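Local coordinates for protein Myo-inositol 2-dehydrogenase (Thermotoga maritima, PDB 3EZY) that catalyses the NAD(+)-dependent oxidation of myo-inositol to scyllo-inosose and so probably takes part in myo-inositol degradation, at residues A207-F219 / A223-Y235. Sequence-based numbering, arbitrary orientation.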
ATOM      1  N   ALA A 207     -17.668   4.125  36.706  1.00 37.60           N
ATOM      2  CA  ALA A 207     -17.924   5.552  36.669  1.00 36.24           C
ATOM      3  C   ALA A 207     -19.133   5.931  35.824  1.00 35.99           C
ATOM      4  O   ALA A 207     -19.395   7.121  35.638  1.00 36.70           O
ATOM      5  CB  ALA A 207     -16.677   6.300  36.195  1.00 36.70           C
ATOM      6  N   GLY A 208     -19.871   4.943  35.306  1.00 35.05           N
ATOM      7  CA  GLY A 208     -21.068   5.202  34.481  1.00 33.47           C
ATOM      8  C   GLY A 208     -20.856   5.494  32.987  1.00 33.08           C
ATOM      9  O   GLY A 208     -21.781   5.899  32.287  1.00 33.02           O
ATOM     10  N   ASP A 209     -19.642   5.294  32.486  1.00 32.02           N
ATOM     11  CA  ASP A 209     -19.311   5.659  31.096  1.00 29.96           C
ATOM     12  C   ASP A 209     -19.054   4.362  30.307  1.00 28.59           C
ATOM     13  O   ASP A 209     -19.102   3.274  30.876  1.00 27.50           O
ATOM     14  CB  ASP A 209     -18.061   6.548  31.125  1.00 30.14           C
ATOM     15  CG  ASP A 209     -17.778   7.266  29.795  1.00 30.96           C
ATOM     16  OD1 ASP A 209     -18.612   7.248  28.831  1.00 28.45           O
ATOM     17  OD2 ASP A 209     -16.671   7.863  29.731  1.00 32.66           O
ATOM     18  N   VAL A 210     -18.742   4.475  29.008  1.00 27.13           N
ATOM     19  CA  VAL A 210     -18.374   3.317  28.218  1.00 25.47           C
ATOM     20  C   VAL A 210     -17.015   3.649  27.623  1.00 25.08           C
ATOM     21  O   VAL A 210     -16.628   4.818  27.618  1.00 25.87           O
ATOM     22  CB  VAL A 210     -19.428   3.011  27.108  1.00 26.08           C
ATOM     23  CG1 VAL A 210     -20.764   2.575  27.735  1.00 24.74           C
ATOM     24  CG2 VAL A 210     -19.635   4.237  26.207  1.00 25.60           C
ATOM     25  N   ASP A 211     -16.289   2.650  27.146  1.00 24.32           N
ATOM     26  CA  ASP A 211     -14.966   2.909  26.548  1.00 24.32           C
ATOM     27  C   ASP A 211     -14.865   2.559  25.055  1.00 23.52           C
ATOM     28  O   ASP A 211     -13.802   2.744  24.443  1.00 23.29           O
ATOM     29  CB  ASP A 211     -13.851   2.186  27.324  1.00 23.51           C
ATOM     30  CG  ASP A 211     -14.101   0.710  27.481  1.00 25.81           C
ATOM     31  OD1 ASP A 211     -14.600   0.067  26.537  1.00 24.43           O
ATOM     32  OD2 ASP A 211     -13.758   0.168  28.563  1.00 25.65           O
ATOM     33  N   THR A 212     -15.944   2.004  24.515  1.00 22.68           N
ATOM     34  CA  THR A 212     -16.022   1.524  23.116  1.00 22.47           C
ATOM     35  C   THR A 212     -17.435   1.881  22.669  1.00 21.80           C
ATOM     36  O   THR A 212     -18.373   1.617  23.404  1.00 22.20           O
ATOM     37  CB  THR A 212     -15.902  -0.020  23.073  1.00 22.98           C
ATOM     38  OG1 THR A 212     -14.731  -0.425  23.791  1.00 23.25           O
ATOM     39  CG2 THR A 212     -15.816  -0.539  21.626  1.00 20.73           C
ATOM     40  N   ALA A 213     -17.613   2.521  21.517  1.00 21.16           N
ATOM     41  CA  ALA A 213     -18.965   2.878  21.107  1.00 20.30           C
ATOM     42  C   ALA A 213     -19.088   2.952  19.596  1.00 21.06           C
ATOM     43  O   ALA A 213     -18.089   3.114  18.875  1.00 20.12           O
ATOM     44  CB  ALA A 213     -19.362   4.180  21.715  1.00 20.13           C
ATOM     45  N   VAL A 214     -20.326   2.817  19.141  1.00 21.02           N
ATOM     46  CA  VAL A 214     -20.699   2.938  17.749  1.00 22.24           C
ATOM     47  C   VAL A 214     -21.884   3.918  17.705  1.00 23.09           C
ATOM     48  O   VAL A 214     -22.751   3.869  18.593  1.00 23.60           O
ATOM     49  CB  VAL A 214     -21.121   1.558  17.183  1.00 22.22           C
ATOM     50  CG1 VAL A 214     -21.820   1.739  15.830  1.00 25.22           C
ATOM     51  CG2 VAL A 214     -19.942   0.638  17.044  1.00 16.79           C
ATOM     52  N   VAL A 215     -21.912   4.813  16.707  1.00 22.30           N
ATOM     53  CA  VAL A 215     -22.990   5.775  16.556  1.00 22.91           C
ATOM     54  C   VAL A 215     -23.421   5.841  15.084  1.00 22.81           C
ATOM     55  O   VAL A 215     -22.592   6.033  14.192  1.00 23.10           O
ATOM     56  CB  VAL A 215     -22.559   7.202  16.990  1.00 23.24           C
ATOM     57  CG1 VAL A 215     -23.648   8.210  16.643  1.00 23.62           C
ATOM     58  CG2 VAL A 215     -22.248   7.265  18.478  1.00 24.32           C
ATOM     59  N   VAL A 216     -24.697   5.637  14.823  1.00 22.04           N
ATOM     60  CA  VAL A 216     -25.228   5.727  13.482  1.00 22.23           C
ATOM     61  C   VAL A 216     -25.881   7.079  13.312  1.00 22.99           C
ATOM     62  O   VAL A 216     -26.611   7.533  14.193  1.00 22.83           O
ATOM     63  CB  VAL A 216     -26.333   4.667  13.235  1.00 23.36           C
ATOM     64  CG1 VAL A 216     -26.930   4.830  11.809  1.00 22.12           C
ATOM     65  CG2 VAL A 216     -25.785   3.285  13.447  1.00 22.82           C
ATOM     66  N   LEU A 217     -25.637   7.709  12.164  1.00 23.25           N
ATOM     67  CA  LEU A 217     -26.157   9.029  11.844  1.00 23.60           C
ATOM     68  C   LEU A 217     -27.042   8.898  10.609  1.00 23.44           C
ATOM     69  O   LEU A 217     -26.659   8.246   9.650  1.00 23.77           O
ATOM     70  CB  LEU A 217     -25.024   9.992  11.487  1.00 24.19           C
ATOM     71  CG  LEU A 217     -23.811  10.018  12.420  1.00 26.47           C
ATOM     72  CD1 LEU A 217     -22.717  10.937  11.804  1.00 25.32           C
ATOM     73  CD2 LEU A 217     -24.224  10.523  13.805  1.00 24.53           C
ATOM     74  N   ARG A 218     -28.223   9.508  10.649  1.00 23.15           N
ATOM     75  CA  ARG A 218     -29.018   9.718   9.457  1.00 23.16           C
ATOM     76  C   ARG A 218     -29.021  11.215   9.127  1.00 24.12           C
ATOM     77  O   ARG A 218     -29.496  12.083   9.926  1.00 24.26           O
ATOM     78  CB  ARG A 218     -30.446   9.199   9.638  1.00 23.34           C
ATOM     79  CG  ARG A 218     -31.387   9.743   8.586  1.00 25.97           C
ATOM     80  CD  ARG A 218     -32.789   9.158   8.708  1.00 29.53           C
ATOM     81  NE  ARG A 218     -32.824   7.761   8.303  1.00 30.65           N
ATOM     82  CZ  ARG A 218     -33.000   7.349   7.050  1.00 29.01           C
ATOM     83  NH1 ARG A 218     -33.162   8.233   6.065  1.00 27.09           N
ATOM     84  NH2 ARG A 218     -33.006   6.055   6.783  1.00 24.80           N
ATOM     85  N   PHE A 219     -28.503  11.527   7.954  1.00 23.09           N
ATOM     86  CA  PHE A 219     -28.452  12.906   7.490  1.00 24.82           C
ATOM     87  C   PHE A 219     -29.726  13.322   6.756  1.00 25.74           C
ATOM     88  O   PHE A 219     -30.499  12.494   6.257  1.00 25.56           O
ATOM     89  CB  PHE A 219     -27.282  13.091   6.545  1.00 24.12           C
ATOM     90  CG  PHE A 219     -25.941  12.884   7.186  1.00 23.34           C
ATOM     91  CD1 PHE A 219     -25.247  13.972   7.734  1.00 22.92           C
ATOM     92  CD2 PHE A 219     -25.375  11.594   7.243  1.00 24.78           C
ATOM     93  CE1 PHE A 219     -23.983  13.800   8.293  1.00 25.48           C
ATOM     94  CE2 PHE A 219     -24.132  11.396   7.809  1.00 23.82           C
ATOM     95  CZ  PHE A 219     -23.425  12.485   8.347  1.00 21.41           C
ATOM     96  N   ALA A 223     -28.508  10.121   3.361  1.00 22.72           N
ATOM     97  CA  ALA A 223     -27.164   9.532   3.532  1.00 20.88           C
ATOM     98  C   ALA A 223     -27.077   8.997   4.965  1.00 21.05           C
ATOM     99  O   ALA A 223     -27.765   9.499   5.877  1.00 22.05           O
ATOM    100  CB  ALA A 223     -26.104  10.601   3.289  1.00 19.98           C
ATOM    101  N   LEU A 224     -26.296   7.950   5.166  1.00 20.90           N
ATOM    102  CA  LEU A 224     -26.068   7.376   6.491  1.00 20.59           C
ATOM    103  C   LEU A 224     -24.598   7.450   6.896  1.00 20.86           C
ATOM    104  O   LEU A 224     -23.716   7.427   6.069  1.00 20.29           O
ATOM    105  CB  LEU A 224     -26.506   5.901   6.504  1.00 20.42           C
ATOM    106  CG  LEU A 224     -27.963   5.732   6.115  1.00 24.25           C
ATOM    107  CD1 LEU A 224     -28.246   4.295   5.703  1.00 23.59           C
ATOM    108  CD2 LEU A 224     -28.907   6.222   7.239  1.00 23.65           C
ATOM    109  N   GLY A 225     -24.328   7.476   8.185  1.00 21.02           N
ATOM    110  CA  GLY A 225     -22.946   7.398   8.619  1.00 20.55           C
ATOM    111  C   GLY A 225     -22.816   6.565   9.863  1.00 20.46           C
ATOM    112  O   GLY A 225     -23.803   6.337  10.586  1.00 19.93           O
ATOM    113  N   VAL A 226     -21.596   6.086  10.107  1.00 19.60           N
ATOM    114  CA  VAL A 226     -21.309   5.247  11.264  1.00 18.98           C
ATOM    115  C   VAL A 226     -19.988   5.713  11.842  1.00 18.74           C
ATOM    116  O   VAL A 226     -18.960   5.794  11.145  1.00 18.27           O
ATOM    117  CB  VAL A 226     -21.114   3.746  10.920  1.00 21.66           C
ATOM    118  CG1 VAL A 226     -20.833   2.963  12.245  1.00 23.31           C
ATOM    119  CG2 VAL A 226     -22.325   3.133  10.208  1.00 19.79           C
ATOM    120  N   ILE A 227     -20.012   6.092  13.099  1.00 17.54           N
ATOM    121  CA  ILE A 227     -18.777   6.469  13.755  1.00 17.72           C
ATOM    122  C   ILE A 227     -18.514   5.337  14.715  1.00 17.36           C
ATOM    123  O   ILE A 227     -19.482   4.898  15.349  1.00 16.13           O
ATOM    124  CB  ILE A 227     -18.978   7.721  14.604  1.00 17.16           C
ATOM    125  CG1 ILE A 227     -19.313   8.910  13.742  1.00 16.82           C
ATOM    126  CG2 ILE A 227     -17.709   7.969  15.484  1.00 17.13           C
ATOM    127  CD1 ILE A 227     -19.820  10.164  14.521  1.00 17.74           C
ATOM    128  N   ASP A 228     -17.255   4.879  14.844  1.00 16.76           N
ATOM    129  CA  ASP A 228     -16.895   4.020  15.983  1.00 19.01           C
ATOM    130  C   ASP A 228     -15.696   4.562  16.761  1.00 18.51           C
ATOM    131  O   ASP A 228     -14.756   5.120  16.144  1.00 19.22           O
ATOM    132  CB  ASP A 228     -16.712   2.532  15.572  1.00 19.55           C
ATOM    133  CG  ASP A 228     -15.450   2.286  14.797  1.00 23.46           C
ATOM    134  OD1 ASP A 228     -14.471   1.757  15.392  1.00 24.96           O
ATOM    135  OD2 ASP A 228     -15.445   2.634  13.594  1.00 26.60           O
ATOM    136  N   ASN A 229     -15.703   4.404  18.096  1.00 17.93           N
ATOM    137  CA  ASN A 229     -14.680   4.994  18.987  1.00 18.28           C
ATOM    138  C   ASN A 229     -14.109   3.935  19.930  1.00 19.56           C
ATOM    139  O   ASN A 229     -14.845   3.060  20.379  1.00 18.53           O
ATOM    140  CB  ASN A 229     -15.307   6.025  19.937  1.00 18.92           C
ATOM    141  CG  ASN A 229     -15.736   7.302  19.242  1.00 22.01           C
ATOM    142  OD1 ASN A 229     -16.878   7.762  19.400  1.00 23.99           O
ATOM    143  ND2 ASN A 229     -14.845   7.862  18.440  1.00 19.40           N
ATOM    144  N   SER A 230     -12.823   4.021  20.260  1.00 18.77           N
ATOM    145  CA  SER A 230     -12.292   3.193  21.317  1.00 20.81           C
ATOM    146  C   SER A 230     -11.368   4.059  22.103  1.00 20.77           C
ATOM    147  O   SER A 230     -10.567   4.818  21.522  1.00 21.79           O
ATOM    148  CB  SER A 230     -11.496   1.971  20.794  1.00 21.32           C
ATOM    149  OG  SER A 230     -10.997   1.222  21.934  1.00 21.88           O
ATOM    150  N   ARG A 231     -11.377   3.886  23.421  1.00 20.50           N
ATOM    151  CA  ARG A 231     -10.447   4.644  24.239  1.00 20.59           C
ATOM    152  C   ARG A 231      -9.025   4.037  24.290  1.00 21.35           C
ATOM    153  O   ARG A 231      -8.138   4.615  24.926  1.00 21.23           O
ATOM    154  CB  ARG A 231     -10.969   4.763  25.691  1.00 20.31           C
ATOM    155  CG  ARG A 231     -12.136   5.707  25.888  1.00 19.38           C
ATOM    156  CD  ARG A 231     -11.653   7.056  26.182  1.00 24.66           C
ATOM    157  NE  ARG A 231     -12.713   7.959  26.612  1.00 28.63           N
ATOM    158  CZ  ARG A 231     -12.641   9.261  26.403  1.00 29.75           C
ATOM    159  NH1 ARG A 231     -11.563   9.753  25.770  1.00 26.78           N
ATOM    160  NH2 ARG A 231     -13.607  10.062  26.814  1.00 25.92           N
ATOM    161  N   ARG A 232      -8.820   2.852  23.727  1.00 20.50           N
ATOM    162  CA  ARG A 232      -7.492   2.264  23.751  1.00 22.22           C
ATOM    163  C   ARG A 232      -7.161   1.425  22.512  1.00 21.87           C
ATOM    164  O   ARG A 232      -7.559   0.266  22.423  1.00 23.73           O
ATOM    165  CB  ARG A 232      -7.271   1.396  24.998  1.00 22.95           C
ATOM    166  CG  ARG A 232      -5.780   1.135  25.212  1.00 27.88           C
ATOM    167  CD  ARG A 232      -5.477  -0.224  25.728  1.00 35.69           C
ATOM    168  NE  ARG A 232      -5.725  -0.282  27.158  1.00 43.10           N
ATOM    169  CZ  ARG A 232      -6.063  -1.396  27.821  1.00 46.39           C
ATOM    170  NH1 ARG A 232      -6.196  -2.552  27.166  1.00 44.75           N
ATOM    171  NH2 ARG A 232      -6.274  -1.354  29.139  1.00 46.52           N
ATOM    172  N   ALA A 233      -6.465   2.005  21.548  1.00 21.93           N
ATOM    173  CA  ALA A 233      -5.897   1.194  20.457  1.00 21.03           C
ATOM    174  C   ALA A 233      -4.392   1.071  20.718  1.00 21.15           C
ATOM    175  O   ALA A 233      -3.681   2.071  20.771  1.00 20.75           O
ATOM    176  CB  ALA A 233      -6.170   1.827  19.097  1.00 19.06           C
ATOM    177  N   VAL A 234      -3.899  -0.153  20.884  1.00 21.57           N
ATOM    178  CA  VAL A 234      -2.518  -0.309  21.337  1.00 23.29           C
ATOM    179  C   VAL A 234      -1.510   0.075  20.262  1.00 22.47           C
ATOM    180  O   VAL A 234      -0.355   0.342  20.561  1.00 24.23           O
ATOM    181  CB  VAL A 234      -2.232  -1.726  21.863  1.00 24.58           C
ATOM    182  CG1 VAL A 234      -3.156  -2.047  23.042  1.00 26.35           C
ATOM    183  CG2 VAL A 234      -2.369  -2.740  20.738  1.00 25.12           C
ATOM    184  N   TYR A 235      -1.963   0.163  19.012  1.00 21.91           N
ATOM    185  CA  TYR A 235      -1.069   0.520  17.927  1.00 21.44           C
ATOM    186  C   TYR A 235      -0.922   2.014  17.709  1.00 21.22           C
ATOM    187  O   TYR A 235      -0.184   2.424  16.802  1.00 22.97           O
ATOM    188  CB  TYR A 235      -1.454  -0.190  16.606  1.00 20.89           C
ATOM    189  CG  TYR A 235      -2.928  -0.051  16.221  1.00 19.25           C
ATOM    190  CD1 TYR A 235      -3.340   0.951  15.361  1.00 19.38           C
ATOM    191  CD2 TYR A 235      -3.894  -0.933  16.718  1.00 19.16           C
ATOM    192  CE1 TYR A 235      -4.695   1.090  14.976  1.00 16.91           C
ATOM    193  CE2 TYR A 235      -5.249  -0.790  16.374  1.00 20.47           C
ATOM    194  CZ  TYR A 235      -5.637   0.219  15.491  1.00 19.19           C
ATOM    195  OH  TYR A 235      -6.983   0.339  15.146  1.00 20.98           O
TER
HETATM  196  O   HOH W   1     -15.573  10.113  28.583  1.00 24.48           O
HETATM  197  O   HOH W   2     -14.795   6.722  28.213  1.00 29.94           O
HETATM  198  O   HOH W   3     -12.261  -0.737  22.639  1.00 26.99           O
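F219 and A223 close one end of this antiparallel strand pair: F219 N donates to A223 O at 3.0 Å, and the same oxygen lies in the plane of the F219 ring, 3.5 Å from CD2. With CG beside the backbone N (chi1 -64°), the ring reaches along the neighbouring strand until F219 CE2 is 3.9 Å from G225 N. A CB on G225 would come 3.3 Å from F219 CE2, a tight fit, and glycine avoids it. Cutting F219 back to an alanine would probably open a gap beside G225 and strip M185 of helix 174-185 of an aromatic neighbour. Farther along this face, L217 CD1 meets I227 CD1 at 4.0 Å, their side chains crossing at a slant. The pairs A213–N229, V215–I227 and L217–G225 are each hydrogen-bonded in both directions, evidence of unbroken register. Strands 212-219 and 224-230, running at 159° to each other, thus form a beta hairpin inside the mixed sheet of the Gfo/Idh/MocA C-terminal domain. Helices 169-172 and 174-185 cover the face bearing A213, V215, L217 and I227.

The other face meets a second subunit. V214 CG1 touches V226 CG1 at 3.9 Å, and both valines also pack on V226 of that subunit. L224 CD2 lies over one face of the R218 guanidinium, whose NE forms a salt bridge with D195 of the second subunit. At the far end of the hairpin, R231 N donates to D211 O, nearly in line with the carbonyl bond (164°). Two waters at the edge of the R231 guanidinium, in its plane, link NE and NH2 to D209 OD2, while D172 provides NH2 with a salt bridge. A third water donates to T212 OG1; its very short approach to S230 OG is doubtful. S230 OG accepts from R232 N in an ST turn.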